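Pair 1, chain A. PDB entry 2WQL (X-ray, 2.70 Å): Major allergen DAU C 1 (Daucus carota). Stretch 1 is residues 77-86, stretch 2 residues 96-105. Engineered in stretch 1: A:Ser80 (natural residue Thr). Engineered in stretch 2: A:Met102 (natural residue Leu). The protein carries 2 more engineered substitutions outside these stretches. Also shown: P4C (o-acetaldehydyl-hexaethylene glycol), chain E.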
# COMPACT_ATOMS: atom_id res chain seq x y z
N GLU A 77 18.85 -7.42 18.74
CA GLU A 77 17.69 -6.80 19.35
C GLU A 77 16.90 -5.99 18.33
O GLU A 77 15.67 -5.98 18.36
CB GLU A 77 18.15 -5.91 20.50
CG GLU A 77 18.84 -6.67 21.64
CD GLU A 77 17.88 -7.62 22.39
OE1 GLU A 77 16.64 -7.48 22.23
OE2 GLU A 77 18.37 -8.50 23.14
N ALA A 78 17.60 -5.33 17.42
CA ALA A 78 16.96 -4.50 16.41
C ALA A 78 16.59 -5.26 15.14
O ALA A 78 15.90 -4.71 14.30
CB ALA A 78 17.84 -3.35 16.07
N LEU A 79 17.04 -6.52 15.03
CA LEU A 79 16.88 -7.34 13.83
C LEU A 79 17.47 -6.65 12.58
O LEU A 79 16.82 -6.59 11.53
CB LEU A 79 15.40 -7.68 13.61
CG LEU A 79 14.60 -8.13 14.84
CD1 LEU A 79 13.19 -8.52 14.44
CD2 LEU A 79 15.30 -9.27 15.58
N SER A 80 18.69 -6.13 12.69
CA SER A 80 19.39 -5.60 11.54
C SER A 80 20.70 -6.33 11.31
O SER A 80 21.29 -6.89 12.24
CB SER A 80 19.64 -4.10 11.68
OG SER A 80 20.67 -3.80 12.60
N TYR A 81 21.14 -6.34 10.06
CA TYR A 81 22.35 -7.06 9.64
C TYR A 81 22.99 -6.28 8.50
O TYR A 81 22.31 -5.92 7.54
CB TYR A 81 22.01 -8.48 9.18
CG TYR A 81 23.20 -9.38 8.85
CD1 TYR A 81 23.97 -9.97 9.85
CD2 TYR A 81 23.52 -9.69 7.53
CE1 TYR A 81 25.04 -10.79 9.55
CE2 TYR A 81 24.59 -10.50 7.22
CZ TYR A 81 25.35 -11.05 8.23
OH TYR A 81 26.41 -11.88 7.91
N ASP A 82 24.29 -5.99 8.64
CA ASP A 82 25.05 -5.29 7.63
C ASP A 82 26.20 -6.18 7.18
O ASP A 82 26.89 -6.76 8.00
CB ASP A 82 25.62 -3.99 8.19
CG ASP A 82 24.54 -3.07 8.76
OD1 ASP A 82 23.59 -2.75 8.03
OD2 ASP A 82 24.65 -2.68 9.94
N SER A 83 26.39 -6.28 5.86
CA SER A 83 27.43 -7.12 5.30
C SER A 83 27.87 -6.64 3.94
O SER A 83 27.10 -5.96 3.24
CB SER A 83 26.93 -8.55 5.16
OG SER A 83 25.79 -8.59 4.33
N THR A 84 29.10 -7.00 3.56
CA THR A 84 29.72 -6.52 2.32
C THR A 84 30.28 -7.65 1.49
O THR A 84 30.99 -8.49 2.01
CB THR A 84 30.87 -5.55 2.61
OG1 THR A 84 30.41 -4.52 3.49
CG2 THR A 84 31.38 -4.90 1.32
N VAL A 85 29.95 -7.67 0.21
CA VAL A 85 30.54 -8.65 -0.70
C VAL A 85 31.85 -8.05 -1.17
O VAL A 85 31.86 -6.96 -1.73
CB VAL A 85 29.63 -8.96 -1.91
CG1 VAL A 85 30.25 -10.04 -2.75
CG2 VAL A 85 28.22 -9.36 -1.45
N ILE A 86 32.95 -8.76 -0.94
CA ILE A 86 34.28 -8.20 -1.16
C ILE A 86 35.12 -8.92 -2.22
O ILE A 86 36.15 -8.38 -2.66
CB ILE A 86 35.08 -8.08 0.17
CG1 ILE A 86 35.36 -9.45 0.78
CG2 ILE A 86 34.31 -7.21 1.16
CD1 ILE A 86 36.37 -9.41 1.92
N GLU A 96 33.96 -2.99 -7.04
CA GLU A 96 34.93 -3.06 -5.95
C GLU A 96 34.34 -3.78 -4.75
O GLU A 96 34.98 -4.66 -4.16
CB GLU A 96 35.40 -1.67 -5.55
CG GLU A 96 36.19 -0.93 -6.64
CD GLU A 96 36.40 0.56 -6.33
OE1 GLU A 96 35.62 1.15 -5.53
OE2 GLU A 96 37.35 1.15 -6.92
N SER A 97 33.11 -3.40 -4.38
CA SER A 97 32.38 -4.08 -3.31
C SER A 97 30.88 -3.82 -3.37
O SER A 97 30.44 -2.81 -3.93
CB SER A 97 32.94 -3.65 -1.95
OG SER A 97 32.58 -2.31 -1.65
N ILE A 98 30.09 -4.75 -2.82
CA ILE A 98 28.64 -4.57 -2.68
C ILE A 98 28.28 -4.45 -1.20
O ILE A 98 28.27 -5.42 -0.47
CB ILE A 98 27.83 -5.71 -3.33
CG1 ILE A 98 28.24 -5.92 -4.78
CG2 ILE A 98 26.33 -5.40 -3.26
CD1 ILE A 98 27.58 -7.09 -5.43
N GLU A 99 28.01 -3.22 -0.77
CA GLU A 99 27.71 -2.92 0.63
C GLU A 99 26.21 -3.12 0.84
O GLU A 99 25.43 -2.53 0.12
CB GLU A 99 28.14 -1.47 0.93
CG GLU A 99 27.94 -0.95 2.34
CD GLU A 99 27.98 0.60 2.40
OE1 GLU A 99 28.81 1.22 1.68
OE2 GLU A 99 27.17 1.18 3.17
N THR A 100 25.81 -3.97 1.78
CA THR A 100 24.38 -4.21 2.04
C THR A 100 23.95 -3.93 3.48
O THR A 100 24.70 -4.11 4.43
CB THR A 100 23.97 -5.65 1.69
OG1 THR A 100 24.38 -6.54 2.74
CG2 THR A 100 24.58 -6.11 0.40
N HIS A 101 22.72 -3.48 3.64
CA HIS A 101 22.15 -3.15 4.96
C HIS A 101 20.74 -3.70 5.03
O HIS A 101 19.90 -3.36 4.22
CB HIS A 101 22.08 -1.64 5.16
CG HIS A 101 23.41 -0.96 5.05
ND1 HIS A 101 24.26 -0.80 6.13
CD2 HIS A 101 24.05 -0.41 3.99
CE1 HIS A 101 25.35 -0.18 5.74
NE2 HIS A 101 25.25 0.07 4.44
N MET A 102 20.49 -4.59 5.98
CA MET A 102 19.22 -5.28 6.06
C MET A 102 18.55 -5.03 7.40
O MET A 102 19.20 -5.01 8.45
CB MET A 102 19.43 -6.78 5.89
CG MET A 102 18.17 -7.54 5.67
SD MET A 102 18.47 -9.30 5.64
CE MET A 102 18.73 -9.59 7.39
N VAL A 103 17.24 -4.84 7.37
CA VAL A 103 16.47 -4.75 8.60
C VAL A 103 15.17 -5.54 8.42
O VAL A 103 14.57 -5.48 7.37
CB VAL A 103 16.21 -3.28 8.99
CG1 VAL A 103 15.34 -2.58 7.94
CG2 VAL A 103 15.57 -3.18 10.38
N VAL A 104 14.77 -6.29 9.44
CA VAL A 104 13.52 -7.04 9.41
C VAL A 104 12.53 -6.28 10.29
O VAL A 104 12.76 -6.11 11.47
CB VAL A 104 13.70 -8.47 9.95
CG1 VAL A 104 12.46 -9.26 9.70
CG2 VAL A 104 14.89 -9.14 9.31
N VAL A 105 11.43 -5.80 9.71
CA VAL A 105 10.48 -5.03 10.51
C VAL A 105 9.15 -5.77 10.66
O VAL A 105 8.69 -6.39 9.71
CB VAL A 105 10.25 -3.58 9.96
CG1 VAL A 105 11.50 -3.03 9.32
CG2 VAL A 105 9.11 -3.54 9.00
O1 P4C E . 23.35 -14.28 6.44
C2 P4C E . 23.30 -13.59 5.42
C3 P4C E . 22.18 -12.58 5.21
O4 P4C E . 22.45 -11.89 3.98
C5 P4C E . 21.79 -10.62 3.78
C6 P4C E . 22.56 -9.83 2.71
O7 P4C E . 22.00 -10.01 1.42
C8 P4C E . 20.74 -9.33 1.20
C9 P4C E . 19.63 -10.24 0.61
O10 P4C E . 18.55 -10.44 1.55
C11 P4C E . 17.75 -11.61 1.32
C12 P4C E . 18.00 -12.68 2.37
O13 P4C E . 18.50 -13.88 1.76
C14 P4C E . 18.70 -14.98 2.67
C15 P4C E . 20.05 -14.88 3.36
O16 P4C E . 21.01 -15.77 2.77
C17 P4C E . 22.38 -15.32 2.86
C18 P4C E . 23.20 -15.75 1.61
O19 P4C E . 24.35 -14.91 1.38
C20 P4C E . 24.24 -14.00 0.26
C21 P4C E . 25.08 -12.73 0.51
O22 P4C E . 24.36 -11.49 0.36

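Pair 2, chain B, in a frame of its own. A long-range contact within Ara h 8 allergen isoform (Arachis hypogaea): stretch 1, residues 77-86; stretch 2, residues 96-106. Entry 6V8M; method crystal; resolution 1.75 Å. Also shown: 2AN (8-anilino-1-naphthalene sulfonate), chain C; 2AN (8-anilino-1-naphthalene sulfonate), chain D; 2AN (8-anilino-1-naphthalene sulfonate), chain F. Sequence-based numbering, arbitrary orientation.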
# COMPACT_ATOMS: atom_id res chain seq x y z
N ALA B 77 10.96 -9.82 -10.31
CA ALA B 77 12.16 -9.45 -11.09
C ALA B 77 12.15 -7.95 -11.38
O ALA B 77 13.25 -7.33 -11.42
CB ALA B 77 12.25 -10.20 -12.38
N THR B 78 10.96 -7.38 -11.57
CA THR B 78 10.80 -5.93 -11.89
C THR B 78 10.47 -5.13 -10.63
O THR B 78 10.28 -3.92 -10.75
CB THR B 78 9.75 -5.72 -12.99
OG1 THR B 78 8.48 -6.18 -12.51
CG2 THR B 78 10.12 -6.40 -14.29
N TYR B 79 10.36 -5.76 -9.46
CA TYR B 79 10.06 -5.06 -8.19
C TYR B 79 8.73 -4.30 -8.31
O TYR B 79 8.58 -3.19 -7.83
CB TYR B 79 11.18 -4.10 -7.82
CG TYR B 79 12.56 -4.68 -7.88
CD1 TYR B 79 12.92 -5.78 -7.13
CD2 TYR B 79 13.52 -4.12 -8.71
CE1 TYR B 79 14.21 -6.30 -7.20
CE2 TYR B 79 14.81 -4.62 -8.77
CZ TYR B 79 15.16 -5.70 -8.00
OH TYR B 79 16.45 -6.17 -8.09
N THR B 80 7.77 -4.93 -8.97
CA THR B 80 6.44 -4.37 -9.31
C THR B 80 5.39 -4.89 -8.33
O THR B 80 5.25 -6.08 -8.16
CB THR B 80 6.04 -4.69 -10.75
OG1 THR B 80 6.90 -3.87 -11.54
CG2 THR B 80 4.60 -4.35 -11.04
N TYR B 81 4.59 -3.96 -7.80
CA TYR B 81 3.42 -4.31 -6.97
C TYR B 81 2.34 -3.27 -7.20
O TYR B 81 2.51 -2.13 -6.79
CB TYR B 81 3.80 -4.46 -5.49
CG TYR B 81 2.65 -4.96 -4.65
CD1 TYR B 81 2.01 -6.14 -4.96
CD2 TYR B 81 2.25 -4.31 -3.50
CE1 TYR B 81 0.94 -6.62 -4.21
CE2 TYR B 81 1.16 -4.75 -2.75
CZ TYR B 81 0.50 -5.91 -3.10
OH TYR B 81 -0.55 -6.37 -2.34
N ASP B 82 1.25 -3.71 -7.82
CA ASP B 82 0.08 -2.86 -8.14
C ASP B 82 -1.10 -3.47 -7.41
O ASP B 82 -1.28 -4.69 -7.52
CB ASP B 82 -0.16 -2.78 -9.65
CG ASP B 82 1.01 -2.25 -10.47
OD1 ASP B 82 1.98 -1.68 -9.88
OD2 ASP B 82 0.97 -2.47 -11.73
N TYR B 83 -1.87 -2.65 -6.70
CA TYR B 83 -2.97 -3.12 -5.83
C TYR B 83 -4.02 -2.04 -5.75
O TYR B 83 -3.71 -0.82 -5.91
CB TYR B 83 -2.46 -3.51 -4.44
CG TYR B 83 -1.73 -2.40 -3.74
CD1 TYR B 83 -0.39 -2.15 -3.98
CD2 TYR B 83 -2.34 -1.67 -2.74
CE1 TYR B 83 0.29 -1.14 -3.32
CE2 TYR B 83 -1.67 -0.66 -2.06
CZ TYR B 83 -0.35 -0.39 -2.35
OH TYR B 83 0.36 0.59 -1.69
N THR B 84 -5.22 -2.46 -5.41
CA THR B 84 -6.37 -1.56 -5.30
C THR B 84 -6.96 -1.72 -3.91
O THR B 84 -7.18 -2.89 -3.50
CB THR B 84 -7.40 -1.79 -6.40
OG1 THR B 84 -6.82 -1.48 -7.66
CG2 THR B 84 -8.60 -0.91 -6.22
N ILE B 85 -7.19 -0.61 -3.23
CA ILE B 85 -7.94 -0.62 -1.93
C ILE B 85 -9.37 -0.21 -2.24
O ILE B 85 -9.58 0.82 -2.89
CB ILE B 85 -7.25 0.29 -0.90
CG1 ILE B 85 -5.78 -0.11 -0.72
CG2 ILE B 85 -8.02 0.27 0.41
CD1 ILE B 85 -5.04 0.75 0.26
N SER B 86 -10.35 -0.96 -1.75
CA SER B 86 -11.78 -0.66 -2.00
C SER B 86 -12.63 -1.34 -0.94
O SER B 86 -12.22 -2.43 -0.47
CB SER B 86 -12.16 -1.15 -3.35
OG SER B 86 -13.47 -0.70 -3.68
N GLU B 96 -14.69 5.42 -4.11
CA GLU B 96 -15.04 4.12 -4.73
C GLU B 96 -13.88 3.16 -4.51
O GLU B 96 -14.11 2.02 -4.02
CB GLU B 96 -15.31 4.26 -6.23
CG GLU B 96 -16.61 5.00 -6.50
CD GLU B 96 -16.79 5.60 -7.88
OE1 GLU B 96 -17.72 6.43 -8.03
OE2 GLU B 96 -16.00 5.28 -8.81
N LYS B 97 -12.67 3.62 -4.84
CA LYS B 97 -11.44 2.82 -4.72
C LYS B 97 -10.23 3.74 -4.85
O LYS B 97 -10.35 4.85 -5.40
CB LYS B 97 -11.39 1.70 -5.78
CG LYS B 97 -11.32 2.18 -7.22
CD LYS B 97 -11.34 1.05 -8.25
CE LYS B 97 -11.24 1.58 -9.67
NZ LYS B 97 -11.11 0.51 -10.69
N VAL B 98 -9.07 3.24 -4.43
CA VAL B 98 -7.74 3.83 -4.74
C VAL B 98 -6.85 2.75 -5.33
O VAL B 98 -6.68 1.70 -4.70
CB VAL B 98 -7.09 4.48 -3.50
CG1 VAL B 98 -5.84 5.23 -3.91
CG2 VAL B 98 -8.04 5.42 -2.78
N SER B 99 -6.33 2.98 -6.54
CA SER B 99 -5.43 2.06 -7.27
C SER B 99 -4.00 2.58 -7.17
O SER B 99 -3.76 3.76 -7.49
CB SER B 99 -5.87 1.86 -8.69
OG SER B 99 -7.13 1.19 -8.67
N PHE B 100 -3.12 1.72 -6.70
CA PHE B 100 -1.69 2.00 -6.55
C PHE B 100 -0.91 1.18 -7.56
O PHE B 100 -1.16 -0.01 -7.70
CB PHE B 100 -1.21 1.59 -5.17
CG PHE B 100 -1.85 2.33 -4.03
CD1 PHE B 100 -3.13 2.01 -3.60
CD2 PHE B 100 -1.15 3.32 -3.38
CE1 PHE B 100 -3.71 2.70 -2.55
CE2 PHE B 100 -1.73 3.99 -2.32
CZ PHE B 100 -3.00 3.68 -1.91
N LYS B 101 0.04 1.83 -8.21
CA LYS B 101 1.10 1.15 -9.01
C LYS B 101 2.44 1.54 -8.38
O LYS B 101 2.69 2.75 -8.18
CB LYS B 101 1.01 1.55 -10.48
CG LYS B 101 -0.34 1.26 -11.13
CD LYS B 101 -0.47 1.68 -12.57
CE LYS B 101 0.55 1.01 -13.45
NZ LYS B 101 0.43 1.45 -14.87
N THR B 102 3.22 0.54 -7.98
CA THR B 102 4.51 0.78 -7.31
C THR B 102 5.58 -0.04 -8.03
O THR B 102 5.34 -1.20 -8.45
CB THR B 102 4.51 0.51 -5.80
OG1 THR B 102 4.58 -0.89 -5.49
CG2 THR B 102 3.31 1.12 -5.11
N LYS B 103 6.73 0.58 -8.20
CA LYS B 103 7.93 -0.06 -8.76
C LYS B 103 9.20 0.47 -8.10
O LYS B 103 9.37 1.70 -7.96
CB LYS B 103 7.95 0.18 -10.27
CG LYS B 103 9.03 -0.61 -10.99
CD LYS B 103 9.03 -0.54 -12.49
CE LYS B 103 9.95 -1.57 -13.14
NZ LYS B 103 11.28 -1.73 -12.49
N LEU B 104 10.10 -0.43 -7.76
CA LEU B 104 11.47 -0.10 -7.30
C LEU B 104 12.46 -0.28 -8.45
O LEU B 104 12.22 -1.09 -9.38
CB LEU B 104 11.85 -1.03 -6.16
CG LEU B 104 10.81 -1.23 -5.06
CD1 LEU B 104 11.46 -2.11 -4.01
CD2 LEU B 104 10.33 0.09 -4.49
N GLU B 105 13.59 0.39 -8.34
CA GLU B 105 14.77 0.09 -9.20
C GLU B 105 16.01 0.38 -8.38
O GLU B 105 15.95 1.21 -7.42
CB GLU B 105 14.68 0.82 -10.54
CG GLU B 105 14.80 2.31 -10.49
CD GLU B 105 14.86 2.95 -11.87
OE1 GLU B 105 15.54 3.97 -12.01
OE2 GLU B 105 14.24 2.42 -12.81
N ALA B 106 17.10 -0.29 -8.72
CA ALA B 106 18.41 -0.05 -8.08
C ALA B 106 18.86 1.39 -8.35
O ALA B 106 18.78 1.83 -9.52
CB ALA B 106 19.41 -1.05 -8.59
C1 2AN C . -6.35 1.88 4.69
C2 2AN C . -7.33 2.82 4.57
C3 2AN C . -7.20 3.91 3.70
C4 2AN C . -6.02 4.10 3.06
C5 2AN C . -4.96 3.17 3.16
C6 2AN C . -3.77 3.38 2.43
C7 2AN C . -2.75 2.53 2.51
C8 2AN C . -2.86 1.35 3.26
N 2AN C . -6.46 0.85 5.64
S 2AN C . -4.01 -0.50 4.74
C9 2AN C . -3.97 1.11 4.02
C10 2AN C . -5.09 2.01 3.99
C11 2AN C . -7.40 0.74 6.69
C12 2AN C . -7.69 -0.56 7.10
C13 2AN C . -8.64 -0.77 8.09
C14 2AN C . -9.29 0.29 8.68
C15 2AN C . -9.00 1.58 8.28
C16 2AN C . -8.05 1.81 7.29
O1 2AN C . -5.28 -1.06 4.38
O2 2AN C . -2.87 -1.23 4.27
O3 2AN C . -3.97 -0.39 6.27
C1 2AN D . 3.03 6.34 -2.07
C2 2AN D . 2.13 5.33 -2.28
C3 2AN D . 2.40 4.00 -1.92
C4 2AN D . 3.60 3.71 -1.36
C5 2AN D . 4.57 4.71 -1.12
C6 2AN D . 5.80 4.35 -0.53
C7 2AN D . 6.76 5.26 -0.28
C8 2AN D . 6.54 6.60 -0.61
N 2AN D . 2.71 7.66 -2.49
S 2AN D . 5.31 8.75 -1.48
C9 2AN D . 5.37 7.01 -1.18
C10 2AN D . 4.31 6.07 -1.47
C11 2AN D . 1.46 8.31 -2.52
C12 2AN D . 0.41 7.88 -1.72
C13 2AN D . -0.82 8.51 -1.79
C14 2AN D . -1.01 9.59 -2.62
C15 2AN D . 0.03 10.03 -3.41
C16 2AN D . 1.26 9.39 -3.37
O1 2AN D . 4.15 9.27 -0.85
O2 2AN D . 5.15 8.94 -2.97
O3 2AN D . 6.57 9.27 -1.05
C1 2AN F . -17.85 -3.88 -0.22
C2 2AN F . -17.48 -5.19 -0.16
C3 2AN F . -17.42 -5.88 1.06
C4 2AN F . -17.72 -5.23 2.21
C5 2AN F . -18.10 -3.88 2.21
C6 2AN F . -18.40 -3.24 3.44
C7 2AN F . -18.75 -1.94 3.49
C8 2AN F . -18.84 -1.19 2.30
N 2AN F . -17.84 -3.28 -1.50
S 2AN F . -18.74 -0.69 -0.30
C9 2AN F . -18.55 -1.76 1.09
C10 2AN F . -18.17 -3.15 0.99
C11 2AN F . -17.01 -3.77 -2.54
C12 2AN F . -17.53 -4.59 -3.55
C13 2AN F . -16.70 -5.09 -4.54
C14 2AN F . -15.36 -4.82 -4.54
C15 2AN F . -14.83 -4.03 -3.54
C16 2AN F . -15.64 -3.52 -2.54
O1 2AN F . -17.37 -0.65 -1.04
O2 2AN F . -19.03 0.61 0.21
O3 2AN F . -19.67 -1.30 -1.21
O HOH W 1 7.14 -2.33 -5.42
O HOH W 2 4.05 -0.61 -11.33

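The sharpest difference lies at one hydrogen-bonded pair in the middle of the ladder. Pair 1 sets two small hydroxyl residues there, A:Ser83 and A:Thr100; pair 2 sets two aromatic rings, B:Tyr83 and B:Phe100. In pair 1 the hydroxyl turns back on the backbone: A:Thr100 OG1 donates to A:Ser83 O at 2.8 Å, the same oxygen that receives A:Thr100 N at 2.8 Å. In pair 2 the rings lie nearly parallel, 6° between planes, but slid apart with centroids 4.6 Å distant, so they barely overlap. The slide brings B:Phe100 CB over the face of the B:Tyr83 ring, 3.7 Å from its centroid, while B:Ile85 CD1 reaches B:Phe100 CE1 at 3.7 Å and extends the apolar patch.

The backbone hardly registers this exchange. Fourteen central residues superpose with an RMSD of 0.3 Å, and both pairs are antiparallel strands whose axes approach to 4.6 Å, at 163° in pair 1 and 166° in pair 2. A:Tyr81 matches B:Tyr81 and A:Met102 matches B:Thr102; A:Val85 matches B:Ile85 and A:Ile98 matches B:Val98. At this last pair the backbone bonds run both ways, with A:Val85 N to A:Ile98 O at 2.9 Å and B:Ile85 N to B:Val98 O at 2.8 Å.

The hydroxyl motif reappears in pair 2 one hydrogen-bonded pair along: B:Thr102 OG1 donates to B:Tyr81 O at 2.7 Å, beside a weak bond from B:Thr102 N to B:Tyr81 O at 3.0 Å. The matching A:Met102 is engineered; its CE packs 3.9 Å from A:Tyr81 CB. Both threonines use the p rotamer, near 78°, to bring the hydroxyl to the facing carbonyl.

On the opposite face, the aspartates share the m rotamer but find different partners. A:Asp82 OD1 accepts from A:His101 ND1 at 2.8 Å, and A:His101 NE2 continues to A:Glu99 OE2 at 2.6 Å, making a polar chain along that face. B:Lys101 offers no such ring, and B:Asp82 OD1 instead accepts from B:Thr102 N at 3.2 Å. Farther along, B:Ser99 OG donates to B:Thr84 OG1 at 2.9 Å.

At the loop end, A:Leu79 CB meets A:Val104 CB at 4.1 Å, and B:Tyr79 CB meets B:Leu104 CB at 3.6 Å. The design rule is plain: the ladder fixes where side chains start, while the cross-strand pair can be polar or aromatic.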